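Local coordinates for protein prolyl oligopeptidase (PDB 5N4B) that cleaves peptide bonds after proline and closes linear precursor peptides into macrocycles during the biosynthesis of amanitin toxins, at residues 130-135 with 173-178; 280-285 with 620-625; 311-316 with 329-334. The protein carries 1 engineered substitution. All coordinates share one frame; numbering follows the deposited sequence. Where two conformers were deposited one is given.

Interaction 1 (130-135 with 173-178)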
ATOM      1  N   ASP A 130      12.912  -7.659 -25.638  1.00 17.35           N
ATOM      2  CA  ASP A 130      13.262  -9.014 -25.232  1.00 19.77           C
ATOM      3  C   ASP A 130      13.232  -9.065 -23.705  1.00 18.13           C
ATOM      4  O   ASP A 130      13.369  -8.046 -23.016  1.00 16.09           O
ATOM      5  CB  ASP A 130      14.710  -9.413 -25.643  1.00 25.72           C
ATOM      6  CG  ASP A 130      15.058  -9.150 -27.121  1.00 33.10           C
ATOM      7  OD1 ASP A 130      14.330  -9.656 -27.957  1.00 33.94           O
ATOM      8  OD2 ASP A 130      16.063  -8.429 -27.398  1.00 42.49           O
ATOM      9  N   VAL A 131      13.069 -10.251 -23.131  1.00 16.82           N
ATOM     10  CA  VAL A 131      13.120 -10.407 -21.685  1.00 14.05           C
ATOM     11  C   VAL A 131      14.494 -10.019 -21.193  1.00 14.49           C
ATOM     12  O   VAL A 131      15.515 -10.497 -21.705  1.00 18.69           O
ATOM     13  CB  VAL A 131      12.772 -11.851 -21.284  1.00 16.47           C
ATOM     14  CG1 VAL A 131      13.019 -12.092 -19.806  1.00 15.28           C
ATOM     15  CG2 VAL A 131      11.348 -12.212 -21.691  1.00 20.06           C
ATOM     16  N   PHE A 132      14.533  -9.200 -20.141  1.00 13.54           N
ATOM     17  CA  PHE A 132      15.730  -8.955 -19.354  1.00 12.80           C
ATOM     18  C   PHE A 132      15.684  -9.689 -18.022  1.00 14.61           C
ATOM     19  O   PHE A 132      16.653 -10.365 -17.647  1.00 17.04           O
ATOM     20  CB  PHE A 132      16.023  -7.440 -19.131  1.00 13.92           C
ATOM     21  CG  PHE A 132      17.002  -7.201 -18.068  1.00 13.22           C
ATOM     22  CD1 PHE A 132      18.266  -7.731 -18.161  1.00 15.76           C
ATOM     23  CD2 PHE A 132      16.675  -6.551 -16.888  1.00 13.39           C
ATOM     24  CE1 PHE A 132      19.144  -7.620 -17.140  1.00 15.35           C
ATOM     25  CE2 PHE A 132      17.543  -6.433 -15.884  1.00 13.14           C
ATOM     26  CZ  PHE A 132      18.791  -6.936 -15.980  1.00 15.08           C
ATOM     27  N   PHE A 133      14.575  -9.610 -17.297  1.00 13.22           N
ATOM     28  CA  PHE A 133      14.533 -10.196 -15.962  1.00 11.92           C
ATOM     29  C   PHE A 133      13.138 -10.715 -15.709  1.00 11.98           C
ATOM     30  O   PHE A 133      12.177  -9.927 -15.590  1.00 12.27           O
ATOM     31  CB  PHE A 133      14.950  -9.181 -14.883  1.00 12.08           C
ATOM     32  CG  PHE A 133      15.036  -9.758 -13.509  1.00 13.41           C
ATOM     33  CD1 PHE A 133      16.189 -10.417 -13.110  1.00 15.78           C
ATOM     34  CD2 PHE A 133      13.988  -9.690 -12.626  1.00 19.06           C
ATOM     35  CE1 PHE A 133      16.318 -10.971 -11.849  1.00 19.82           C
ATOM     36  CE2 PHE A 133      14.146 -10.274 -11.334  1.00 18.18           C
ATOM     37  CZ  PHE A 133      15.309 -10.924 -11.009  1.00 16.87           C
ATOM     38  N   ASP A 134      13.015 -12.037 -15.636  1.00 12.89           N
ATOM     39  CA  ASP A 134      11.737 -12.717 -15.402  1.00 13.60           C
ATOM     40  C   ASP A 134      11.712 -13.219 -13.962  1.00 13.35           C
ATOM     41  O   ASP A 134      12.316 -14.261 -13.656  1.00 14.72           O
ATOM     42  CB  ASP A 134      11.547 -13.872 -16.381  1.00 14.67           C
ATOM     43  CG  ASP A 134      10.217 -14.566 -16.219  1.00 16.21           C
ATOM     44  OD1 ASP A 134       9.530 -14.271 -15.224  1.00 14.74           O
ATOM     45  OD2 ASP A 134       9.868 -15.404 -17.086  1.00 19.51           O
ATOM     46  N   PRO A 135      11.068 -12.521 -13.033  1.00 12.39           N
ATOM     47  CA  PRO A 135      11.129 -12.978 -11.640  1.00 13.89           C
ATOM     48  C   PRO A 135      10.462 -14.319 -11.434  1.00 16.24           C
ATOM     49  O   PRO A 135      10.691 -14.962 -10.388  1.00 17.17           O
ATOM     50  CB  PRO A 135      10.416 -11.865 -10.870  1.00 15.79           C
ATOM     51  CG  PRO A 135       9.976 -10.897 -11.770  1.00 17.27           C
ATOM     52  CD  PRO A 135      10.266 -11.308 -13.187  1.00 14.73           C
ATOM     53  N   TYR A 173      20.322  -9.131  -4.557  1.00 12.84           N
ATOM     54  CA  TYR A 173      21.274  -9.659  -5.515  1.00 13.65           C
ATOM     55  C   TYR A 173      21.562  -8.591  -6.561  1.00 12.16           C
ATOM     56  O   TYR A 173      20.830  -7.599  -6.682  1.00 12.80           O
ATOM     57  CB  TYR A 173      20.743 -10.953  -6.201  1.00 14.79           C
ATOM     58  CG  TYR A 173      20.492 -12.048  -5.211  1.00 15.26           C
ATOM     59  CD1 TYR A 173      21.529 -12.847  -4.775  1.00 16.92           C
ATOM     60  CD2 TYR A 173      19.240 -12.244  -4.672  1.00 15.76           C
ATOM     61  CE1 TYR A 173      21.295 -13.831  -3.865  1.00 17.07           C
ATOM     62  CE2 TYR A 173      19.005 -13.235  -3.739  1.00 18.84           C
ATOM     63  CZ  TYR A 173      20.054 -14.031  -3.348  1.00 18.99           C
ATOM     64  OH  TYR A 173      19.829 -15.007  -2.381  1.00 23.90           O
ATOM     65  N   VAL A 174      22.673  -8.771  -7.287  1.00 14.17           N
ATOM     66  CA  VAL A 174      23.101  -7.831  -8.299  1.00 13.49           C
ATOM     67  C   VAL A 174      23.518  -8.605  -9.535  1.00 16.59           C
ATOM     68  O   VAL A 174      24.268  -9.597  -9.450  1.00 16.78           O
ATOM     69  CB  VAL A 174      24.268  -6.948  -7.831  1.00 17.65           C
ATOM     70  CG1 VAL A 174      24.646  -5.882  -8.906  1.00 21.33           C
ATOM     71  CG2 VAL A 174      23.965  -6.314  -6.478  1.00 17.10           C
ATOM     72  N   ARG A 175      23.080  -8.119 -10.677  1.00 14.53           N
ATOM     73  CA  ARG A 175      23.497  -8.696 -11.948  1.00 14.60           C
ATOM     74  C   ARG A 175      23.763  -7.615 -12.980  1.00 15.30           C
ATOM     75  O   ARG A 175      23.216  -6.519 -12.937  1.00 15.85           O
ATOM     76  CB  ARG A 175      22.485  -9.716 -12.531  1.00 15.03           C
ATOM     77  CG  ARG A 175      21.192  -9.045 -12.995  1.00 13.59           C
ATOM     78  CD  ARG A 175      20.056 -10.024 -13.220  1.00 13.96           C
ATOM     79  NE  ARG A 175      20.428 -11.088 -14.123  1.00 16.02           N
ATOM     80  CZ  ARG A 175      20.665 -12.348 -13.771  1.00 16.72           C
ATOM     81  NH1 ARG A 175      20.536 -12.797 -12.537  1.00 15.92           N
ATOM     82  NH2 ARG A 175      21.064 -13.189 -14.701  1.00 20.09           N
ATOM     83  N   SER A 176      24.653  -7.931 -13.923  1.00 17.38           N
ATOM     84  CA  SER A 176      24.890  -7.055 -15.050  1.00 19.37           C
ATOM     85  C   SER A 176      23.626  -6.904 -15.881  1.00 17.32           C
ATOM     86  O   SER A 176      22.888  -7.872 -16.102  1.00 18.07           O
ATOM     87  CB  SER A 176      25.975  -7.678 -15.942  1.00 21.12           C
ATOM     88  OG  SER A 176      26.062  -6.910 -17.145  1.00 23.25           O
ATOM     89  N   THR A 177      23.382  -5.696 -16.388  1.00 18.25           N
ATOM     90  CA  THR A 177      22.276  -5.469 -17.292  0.82 16.89           C
ATOM     91  C   THR A 177      22.416  -6.200 -18.621  1.00 20.91           C
ATOM     92  O   THR A 177      21.444  -6.259 -19.386  1.00 23.72           O
ATOM     93  CB  THR A 177      22.031  -3.965 -17.500  0.82 18.39           C
ATOM     94  OG1 THR A 177      23.191  -3.283 -18.032  0.82 21.57           O
ATOM     95  CG2 THR A 177      21.670  -3.365 -16.173  0.82 18.60           C
ATOM     96  N   SER A 178      23.608  -6.697 -18.920  1.00 20.24           N
ATOM     97  CA  SER A 178      23.869  -7.496 -20.107  0.54 21.46           C
ATOM     98  C   SER A 178      23.659  -8.980 -19.872  1.00 22.38           C
ATOM     99  O   SER A 178      23.919  -9.768 -20.773  1.00 23.52           O
ATOM    100  CB  SER A 178      25.319  -7.285 -20.551  0.54 20.42           C
ATOM    101  OG  SER A 178      26.210  -7.842 -19.604  0.54 27.26           O
TER
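Both phenylalanines of 130-135 hold CG anti to the backbone N (chi1 165° in Phe-132, -175° in Phe-133), while Arg-175 takes the crowded position, with CG between its own N and carbonyl carbon, and bends again at chi3. These torsions send two neighbouring rings out from one chain corner and lay the aliphatic part of the arginine against them. Arg-175 CD approaches the Phe-133 ring obliquely, 3.9 Å from its CD1, and CE1 follows close behind. Ring and guanidinium planes stand 52° apart, so the two groups cross obliquely, and it is the methylene that does the touching. Phe-132 works differently. Its CE1 comes within 3.5 Å of the carbonyl O of Thr-177, and the carbonyl O of Ser-176 lies at the ring edge, in its plane, 3.9 Å from the same CE1. Ser-176 O thus faces the hydrogen-bearing rim, while Thr-177 O approaches obliquely.

Phe-132 and Phe-133 form a classic beta bulge, both facing Leu-110 of the adjoining strand, which is consistent with two successive rings lying on this side. The bulge lies on strand 129-133, the outermost strand of one four-stranded antiparallel blade of the beta-propeller, whereas Arg-175 belongs to strand 170-176 of the next; the contact is therefore packing between blades. No hydrogen bond links the two segments. Phe-158, from the same blade as Arg-175, meets the Phe-132 ring edge-to-face and also touches Phe-133. The polar end of Arg-175 is satisfied elsewhere, with NH1 in a salt bridge to Asp-191 and NE bonded to the carbonyl O of Ser-179, bonds that would restrain the guanidinium and so keep CD beside the Phe-133 ring.

Interaction 2 (280-285 with 620-625); sequences KDTSKK and WISEYG
Ser-622, on the short helix 621-624, is the close-fitting point of this contact, and three consecutive residues of the 280-285 loop gather round it. Its OG sits between the backbone N and carbonyl carbon (chi1 57°), 3.0 Å from Thr-282 OG1. The bond between these hydroxyls is not settled, because the proton of Thr-282 OG1 can also reach the carbonyl O of Ala-619. The carboxylate of Asp-281 bears on the carbon side of the serine, with OD2 3.6 Å from Ser-622 CB. On the other branch of Thr-282, methyl CG2 approaches the Trp-620 indole at its edge, 4.2 Å from CD1.

The loop is shaped by Asp-281, whose OD1 accepts twice from Ser-283: from OG at 2.7 Å on the syn lone pair, and from the backbone N at 2.8 Å, met from above the carboxylate plane. The second bond makes an Asx turn, holding the carboxylate in place beside Ser-622.

Looser ground lies further along the loop, where the exposed Lys-284 makes no contact with the helix, and no residue touching across the interface is fully buried. The Trp-620 side chain is about 7 Å from that of Ala-578, the engineered residue at the catalytic serine position. The contact belongs to the interface between the beta-propeller and the alpha/beta-hydrolase domain in the closed form of this prolyl oligopeptidase, with Trp-620 near the charge relay system.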
ATOM      1  N   LYS A 280      10.630   7.550  13.642  1.00 15.61           N
ATOM      2  CA  LYS A 280      10.422   6.909  14.961  1.00 17.72           C
ATOM      3  C   LYS A 280       9.100   6.156  15.087  1.00 23.51           C
ATOM      4  O   LYS A 280       8.934   5.400  16.053  1.00 25.35           O
ATOM      5  CB  LYS A 280      10.539   7.940  16.085  1.00 21.51           C
ATOM      6  CG  LYS A 280       9.485   9.006  16.101  1.00 23.36           C
ATOM      7  CD  LYS A 280       9.578   9.816  17.377  1.00 30.70           C
ATOM      8  CE  LYS A 280       8.456  10.851  17.426  1.00 40.15           C
ATOM      9  NZ  LYS A 280       8.555  11.658  18.692  1.00 44.66           N
ATOM     10  N   ASP A 281       8.175   6.344  14.164  1.00 20.18           N
ATOM     11  CA  ASP A 281       6.813   5.810  14.199  1.00 24.63           C
ATOM     12  C   ASP A 281       6.210   6.008  12.802  1.00 25.55           C
ATOM     13  O   ASP A 281       6.952   6.273  11.842  1.00 21.65           O
ATOM     14  CB  ASP A 281       5.994   6.532  15.292  1.00 23.80           C
ATOM     15  CG  ASP A 281       5.871   8.031  15.082  1.00 25.18           C
ATOM     16  OD1 ASP A 281       5.933   8.533  13.963  1.00 26.79           O
ATOM     17  OD2 ASP A 281       5.679   8.799  16.069  1.00 32.80           O
ATOM     18  N   THR A 282       4.908   5.854  12.655  1.00 27.79           N
ATOM     19  CA  THR A 282       4.249   5.988  11.383  1.00 22.79           C
ATOM     20  C   THR A 282       3.655   7.295  11.121  1.00 29.15           C
ATOM     21  O   THR A 282       2.867   7.455  10.211  1.00 33.06           O
ATOM     22  CB  THR A 282       3.155   4.930  11.212  1.00 23.67           C
ATOM     23  OG1 THR A 282       2.222   5.026  12.261  1.00 26.13           O
ATOM     24  CG2 THR A 282       3.746   3.651  11.180  1.00 22.65           C
ATOM     25  N   SER A 283       3.966   8.250  11.952  1.00 23.90           N
ATOM     26  CA  SER A 283       3.586   9.539  11.766  1.00 25.37           C
ATOM     27  C   SER A 283       4.577   9.926  10.611  1.00 30.53           C
ATOM     28  O   SER A 283       5.697   9.391  10.446  1.00 40.45           O
ATOM     29  CB  SER A 283       3.736  10.426  13.003  1.00 26.93           C
ATOM     30  OG  SER A 283       5.001  10.908  13.113  1.00 30.02           O
ATOM     31  N   LYS A 284       4.124  10.843   9.900  1.00 21.22           N
ATOM     32  CA  LYS A 284       4.858  11.368   8.800  1.00 22.20           C
ATOM     33  C   LYS A 284       5.869  12.446   9.215  1.00 28.53           C
ATOM     34  O   LYS A 284       6.074  13.435   8.555  1.00 30.21           O
ATOM     35  CB  LYS A 284       3.862  11.952   7.830  1.00 27.49           C
ATOM     36  CG  LYS A 284       2.886  10.938   7.341  1.00 30.49           C
ATOM     37  CD  LYS A 284       3.614   9.934   6.503  1.00 27.21           C
ATOM     38  CE  LYS A 284       3.465  10.291   5.041  1.00 39.07           C
ATOM     39  NZ  LYS A 284       4.545   9.879   4.131  1.00 44.04           N
ATOM     40  N   LYS A 285       6.518  12.205  10.318  1.00 17.72           N
ATOM     41  CA  LYS A 285       7.542  13.104  10.812  1.00 15.50           C
ATOM     42  C   LYS A 285       8.886  12.423  10.689  1.00 15.36           C
ATOM     43  O   LYS A 285       8.991  11.298  10.941  1.00 16.81           O
ATOM     44  CB  LYS A 285       7.301  13.540  12.249  1.00 19.10           C
ATOM     45  CG  LYS A 285       6.007  14.283  12.524  1.00 19.21           C
ATOM     46  CD  LYS A 285       5.857  14.565  14.016  1.00 22.68           C
ATOM     47  CE  LYS A 285       4.645  15.405  14.310  1.00 36.75           C
ATOM     48  NZ  LYS A 285       3.360  14.691  14.226  1.00 48.39           N
ATOM     49  N   TRP A 620       2.492   1.765  15.489  1.00 16.60           N
ATOM     50  CA  TRP A 620       1.143   2.290  15.335  1.00 15.75           C
ATOM     51  C   TRP A 620       0.625   3.020  16.575  1.00 14.49           C
ATOM     52  O   TRP A 620      -0.530   3.460  16.580  1.00 14.46           O
ATOM     53  CB  TRP A 620       0.165   1.174  14.984  1.00 15.11           C
ATOM     54  CG  TRP A 620       0.595   0.266  13.907  1.00 13.56           C
ATOM     55  CD1 TRP A 620       1.451   0.517  12.878  1.00 17.16           C
ATOM     56  CD2 TRP A 620       0.191  -1.092  13.789  1.00 14.10           C
ATOM     57  NE1 TRP A 620       1.603  -0.620  12.118  1.00 17.84           N
ATOM     58  CE2 TRP A 620       0.829  -1.622  12.659  1.00 14.76           C
ATOM     59  CE3 TRP A 620      -0.651  -1.910  14.536  1.00 15.53           C
ATOM     60  CZ2 TRP A 620       0.651  -2.960  12.275  1.00 15.75           C
ATOM     61  CZ3 TRP A 620      -0.821  -3.224  14.166  1.00 17.48           C
ATOM     62  CH2 TRP A 620      -0.174  -3.735  13.069  1.00 16.07           C
ATOM     63  N   ILE A 621       1.420   3.142  17.623  1.00 15.34           N
ATOM     64  CA  ILE A 621       1.034   3.989  18.741  1.00 14.85           C
ATOM     65  C   ILE A 621       0.756   5.415  18.280  1.00 17.40           C
ATOM     66  O   ILE A 621      -0.125   6.083  18.835  1.00 18.17           O
ATOM     67  CB  ILE A 621       2.101   3.904  19.836  1.00 18.29           C
ATOM     68  CG1 ILE A 621       1.998   2.532  20.513  1.00 18.46           C
ATOM     69  CG2 ILE A 621       1.916   5.009  20.838  1.00 22.28           C
ATOM     70  CD1 ILE A 621       3.191   2.240  21.447  1.00 22.84           C
ATOM     71  N   SER A 622       1.458   5.901  17.253  1.00 17.52           N
ATOM     72  CA  SER A 622       1.166   7.239  16.746  1.00 18.94           C
ATOM     73  C   SER A 622      -0.205   7.315  16.090  1.00 18.32           C
ATOM     74  O   SER A 622      -0.728   8.421  15.909  1.00 18.18           O
ATOM     75  CB  SER A 622       2.243   7.666  15.763  1.00 23.82           C
ATOM     76  OG  SER A 622       2.359   6.753  14.722  1.00 21.68           O
ATOM     77  N   GLU A 623      -0.795   6.181  15.719  1.00 14.87           N
ATOM     78  CA  GLU A 623      -2.109   6.099  15.114  1.00 13.19           C
ATOM     79  C   GLU A 623      -3.237   5.808  16.086  1.00 15.72           C
ATOM     80  O   GLU A 623      -4.319   6.378  15.955  1.00 14.93           O
ATOM     81  CB  GLU A 623      -2.146   5.023  14.029  1.00 14.27           C
ATOM     82  CG  GLU A 623      -3.376   5.081  13.140  1.00 15.30           C
ATOM     83  CD  GLU A 623      -3.432   6.300  12.182  1.00 17.10           C
ATOM     84  OE1 GLU A 623      -2.411   6.994  12.059  1.00 17.31           O
ATOM     85  OE2 GLU A 623      -4.522   6.546  11.590  1.00 16.60           O
ATOM     86  N   TYR A 624      -3.015   4.928  17.053  1.00 12.89           N
ATOM     87  CA  TYR A 624      -4.066   4.426  17.939  1.00 14.20           C
ATOM     88  C   TYR A 624      -3.942   4.905  19.382  1.00 13.64           C
ATOM     89  O   TYR A 624      -4.928   4.793  20.125  1.00 15.37           O
ATOM     90  CB  TYR A 624      -4.049   2.894  17.932  1.00 16.17           C
ATOM     91  CG  TYR A 624      -4.190   2.235  16.581  1.00 12.85           C
ATOM     92  CD1 TYR A 624      -5.120   2.679  15.695  1.00 14.11           C
ATOM     93  CD2 TYR A 624      -3.401   1.160  16.226  1.00 14.26           C
ATOM     94  CE1 TYR A 624      -5.262   2.096  14.447  1.00 11.97           C
ATOM     95  CE2 TYR A 624      -3.526   0.561  14.994  1.00 14.14           C
ATOM     96  CZ  TYR A 624      -4.468   1.043  14.108  1.00 13.38           C
ATOM     97  OH  TYR A 624      -4.506   0.390  12.912  1.00 14.79           O
ATOM     98  N   GLY A 625      -2.777   5.389  19.803  1.00 15.13           N
ATOM     99  CA  GLY A 625      -2.506   5.578  21.214  1.00 16.76           C
ATOM    100  C   GLY A 625      -1.779   4.382  21.815  1.00 17.22           C
ATOM    101  O   GLY A 625      -1.607   3.325  21.201  1.00 16.48           O
TER

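Interaction 3 (311-316 with 329-334)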
ATOM      1  N   TYR A 311      11.762  15.809  15.634  1.00 19.35           N
ATOM      2  CA  TYR A 311      10.585  15.262  14.974  1.00 17.46           C
ATOM      3  C   TYR A 311       9.460  16.282  15.032  1.00 21.41           C
ATOM      4  O   TYR A 311       8.869  16.515  16.091  1.00 22.30           O
ATOM      5  CB  TYR A 311      10.158  13.949  15.640  1.00 16.72           C
ATOM      6  CG  TYR A 311      11.060  12.783  15.282  1.00 17.23           C
ATOM      7  CD1 TYR A 311      10.927  12.143  14.052  1.00 16.92           C
ATOM      8  CD2 TYR A 311      12.045  12.338  16.150  1.00 18.20           C
ATOM      9  CE1 TYR A 311      11.732  11.097  13.695  1.00 17.88           C
ATOM     10  CE2 TYR A 311      12.871  11.281  15.819  1.00 19.37           C
ATOM     11  CZ  TYR A 311      12.706  10.653  14.594  1.00 20.14           C
ATOM     12  OH  TYR A 311      13.519   9.610  14.233  1.00 21.30           O
ATOM     13  N   ALA A 312       9.119  16.844  13.883  1.00 17.80           N
ATOM     14  CA  ALA A 312       8.066  17.862  13.810  1.00 18.37           C
ATOM     15  C   ALA A 312       7.306  17.849  12.486  1.00 18.15           C
ATOM     16  O   ALA A 312       6.136  18.242  12.441  1.00 20.72           O
ATOM     17  CB  ALA A 312       8.631  19.244  14.037  1.00 20.58           C
ATOM     18  N   ALA A 313       7.939  17.396  11.405  1.00 14.56           N
ATOM     19  CA  ALA A 313       7.327  17.509  10.097  1.00 13.82           C
ATOM     20  C   ALA A 313       7.938  16.475   9.159  1.00 12.88           C
ATOM     21  O   ALA A 313       8.971  15.862   9.459  1.00 13.11           O
ATOM     22  CB  ALA A 313       7.534  18.931   9.548  1.00 15.49           C
ATOM     23  N   ASP A 314       7.291  16.308   8.013  1.00 11.84           N
ATOM     24  CA  ASP A 314       7.718  15.420   6.930  1.00 10.67           C
ATOM     25  C   ASP A 314       8.637  16.206   6.004  1.00 11.78           C
ATOM     26  O   ASP A 314       8.286  17.320   5.605  1.00 12.52           O
ATOM     27  CB  ASP A 314       6.420  15.029   6.201  1.00 13.46           C
ATOM     28  CG  ASP A 314       6.579  14.042   5.042  1.00 13.68           C
ATOM     29  OD1 ASP A 314       7.675  13.874   4.506  1.00 14.40           O
ATOM     30  OD2 ASP A 314       5.533  13.461   4.627  1.00 13.65           O
ATOM     31  N   TYR A 315       9.828  15.684   5.734  1.00 10.71           N
ATOM     32  CA  TYR A 315      10.758  16.297   4.795  1.00 10.32           C
ATOM     33  C   TYR A 315      11.238  15.228   3.824  1.00 11.26           C
ATOM     34  O   TYR A 315      11.751  14.191   4.251  1.00 12.14           O
ATOM     35  CB  TYR A 315      11.971  16.851   5.523  1.00 13.10           C
ATOM     36  CG  TYR A 315      11.758  17.983   6.487  1.00 13.35           C
ATOM     37  CD1 TYR A 315      11.408  17.716   7.816  1.00 12.38           C
ATOM     38  CD2 TYR A 315      11.918  19.315   6.101  1.00 12.30           C
ATOM     39  CE1 TYR A 315      11.239  18.707   8.719  1.00 14.12           C
ATOM     40  CE2 TYR A 315      11.747  20.299   7.004  1.00 12.79           C
ATOM     41  CZ  TYR A 315      11.419  20.012   8.303  1.00 13.93           C
ATOM     42  OH  TYR A 315      11.326  21.066   9.197  1.00 17.94           O
ATOM     43  N   ASN A 316      11.093  15.480   2.533  1.00 10.06           N
ATOM     44  CA  ASN A 316      11.559  14.574   1.501  1.00 10.40           C
ATOM     45  C   ASN A 316      12.288  15.372   0.422  1.00 10.73           C
ATOM     46  O   ASN A 316      11.711  16.297  -0.152  1.00 11.21           O
ATOM     47  CB  ASN A 316      10.382  13.779   0.916  1.00 11.65           C
ATOM     48  CG  ASN A 316      10.843  12.634   0.006  1.00 12.60           C
ATOM     49  OD1 ASN A 316      10.754  12.744  -1.190  1.00 14.91           O
ATOM     50  ND2 ASN A 316      11.433  11.591   0.592  1.00 16.23           N
ATOM     51  N   THR A 329       7.728  19.371   1.934  1.00 10.15           N
ATOM     52  CA  THR A 329       7.566  19.359   3.386  1.00 10.29           C
ATOM     53  C   THR A 329       6.163  19.762   3.773  1.00 10.36           C
ATOM     54  O   THR A 329       5.486  20.490   3.044  1.00 10.77           O
ATOM     55  CB  THR A 329       8.608  20.262   4.095  1.00 11.37           C
ATOM     56  OG1 THR A 329       8.514  20.139   5.517  1.00 12.05           O
ATOM     57  CG2 THR A 329       8.349  21.702   3.801  1.00 13.60           C
ATOM     58  N   ASN A 330       5.744  19.312   4.957  1.00  9.85           N
ATOM     59  CA  ASN A 330       4.535  19.839   5.601  1.00 10.23           C
ATOM     60  C   ASN A 330       4.833  20.724   6.820  1.00 11.72           C
ATOM     61  O   ASN A 330       3.932  21.005   7.606  1.00 13.04           O
ATOM     62  CB  ASN A 330       3.518  18.732   5.910  1.00  9.54           C
ATOM     63  CG  ASN A 330       4.007  17.787   6.938  1.00 12.83           C
ATOM     64  OD1 ASN A 330       5.063  17.985   7.524  1.00 13.26           O
ATOM     65  ND2 ASN A 330       3.218  16.747   7.219  1.00 14.59           N
ATOM     66  N   LEU A 331       6.094  21.187   6.957  1.00 11.79           N
ATOM     67  CA  LEU A 331       6.449  22.124   8.034  1.00 12.91           C
ATOM     68  C   LEU A 331       5.568  23.356   7.984  1.00 14.39           C
ATOM     69  O   LEU A 331       5.605  24.115   7.004  1.00 14.57           O
ATOM     70  CB  LEU A 331       7.923  22.513   7.880  1.00 16.99           C
ATOM     71  CG  LEU A 331       8.406  23.631   8.788  1.00 23.35           C
ATOM     72  CD1 LEU A 331       8.305  23.174  10.174  1.00 23.15           C
ATOM     73  CD2 LEU A 331       9.837  23.986   8.467  1.00 25.92           C
ATOM     74  N   ASN A 332       4.768  23.536   9.017  1.00 15.97           N
ATOM     75  CA  ASN A 332       3.860  24.681   9.096  1.00 18.55           C
ATOM     76  C   ASN A 332       2.956  24.767   7.884  1.00 15.97           C
ATOM     77  O   ASN A 332       2.498  25.840   7.500  1.00 18.35           O
ATOM     78  CB  ASN A 332       4.615  26.000   9.256  1.00 20.78           C
ATOM     79  CG  ASN A 332       5.431  26.040  10.484  1.00 30.19           C
ATOM     80  OD1 ASN A 332       4.971  25.631  11.536  1.00 30.43           O
ATOM     81  ND2 ASN A 332       6.670  26.507  10.356  1.00 31.16           N
ATOM     82  N   ALA A 333       2.587  23.605   7.321  1.00 12.75           N
ATOM     83  CA  ALA A 333       1.923  23.518   6.015  1.00 13.03           C
ATOM     84  C   ALA A 333       1.273  22.161   5.854  1.00 10.18           C
ATOM     85  O   ALA A 333       1.789  21.285   5.165  1.00 11.15           O
ATOM     86  CB  ALA A 333       2.909  23.792   4.886  1.00 14.57           C
ATOM     87  N   PRO A 334       0.124  21.969   6.485  1.00 11.06           N
ATOM     88  CA  PRO A 334      -0.496  20.644   6.487  1.00 12.75           C
ATOM     89  C   PRO A 334      -0.865  20.118   5.133  1.00 11.99           C
ATOM     90  O   PRO A 334      -0.992  18.889   4.988  1.00 12.08           O
ATOM     91  CB  PRO A 334      -1.699  20.813   7.405  1.00 16.89           C
ATOM     92  CG  PRO A 334      -1.968  22.232   7.451  1.00 17.62           C
ATOM     93  CD  PRO A 334      -0.624  22.929   7.304  1.00 13.07           C
TER
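The two segments run antiparallel and meet at a non-hydrogen-bonded pair, Tyr-315 with Thr-329, whose CA atoms are 4.6 Å apart; beyond it the second segment leaves the strand and folds into a type II turn from Asn-330 to Ala-333. The carbonyl O of Asp-314 is the hub. It accepts from Thr-329 OG1 at 2.8 Å, with the hydroxyl above the carbonyl plane, and from the backbone N of Asn-330, longer at 3.3 Å but in that plane.

Asn-330 returns a bond to the same residue: with CG in the crowded position between its N and carbonyl carbon (chi1 67°), its amide folds back so that OD1 receives the backbone N-H of Asp-314 at 2.8 Å. This bond is nearly straight at the hydrogen (171°), although the donor stands above the amide carbonyl plane. The same OD1 presses against the methyl of Ala-313, 3.3 Å from its CB.

Thr-329 OG1, anti to its own backbone N, also accepts from the N of Leu-331 at 3.0 Å. That bond defines an ST turn. Tyr-315 and Thr-329 lie side by side, and Thr-329 OG1 sits over one face of the Tyr-315 ring, offset toward the rim. The tyrosine tip then crosses obliquely to Leu-331, with OH 3.4 Å from CD2, while Leu-331 CB rests on Ala-313 CB.

The carboxylate of Asp-314 turns to Tyr-336, whose OH bonds OD2. The backbone N and O of the buried Asp-314, at the start of a propeller blade, are thus met by side chains as well as by the N of Asn-330: Thr-329 OG1 donates to Asp-314 O across the contact and accepts from Leu-331 N within 329-334, tying turn and strand together, and the Asn-330 amide stands in for a backbone carbonyl as acceptor for Asp-314 N.

In the fold
Interaction 1 closes first along the chain and stands well apart, its centre about 38 Å from those of interactions 2 and 3. It joins two successive blades of the propeller, whereas interaction 3 lies within a single blade, between the ends of strands 315-321 and 324-329. Interaction 2 alone crosses domains, bringing the loop after strand 273-279 to helix 621-624 of the hydrolase domain, and interaction 3 is nested inside the long loop it closes. Interactions 2 and 3 are neighbours, with centres about 15 Å apart, and they touch where 280-285 packs against 311-316. Adjacent propeller blades thus connect the domain interface near the catalytic residues to the turn at 329-334.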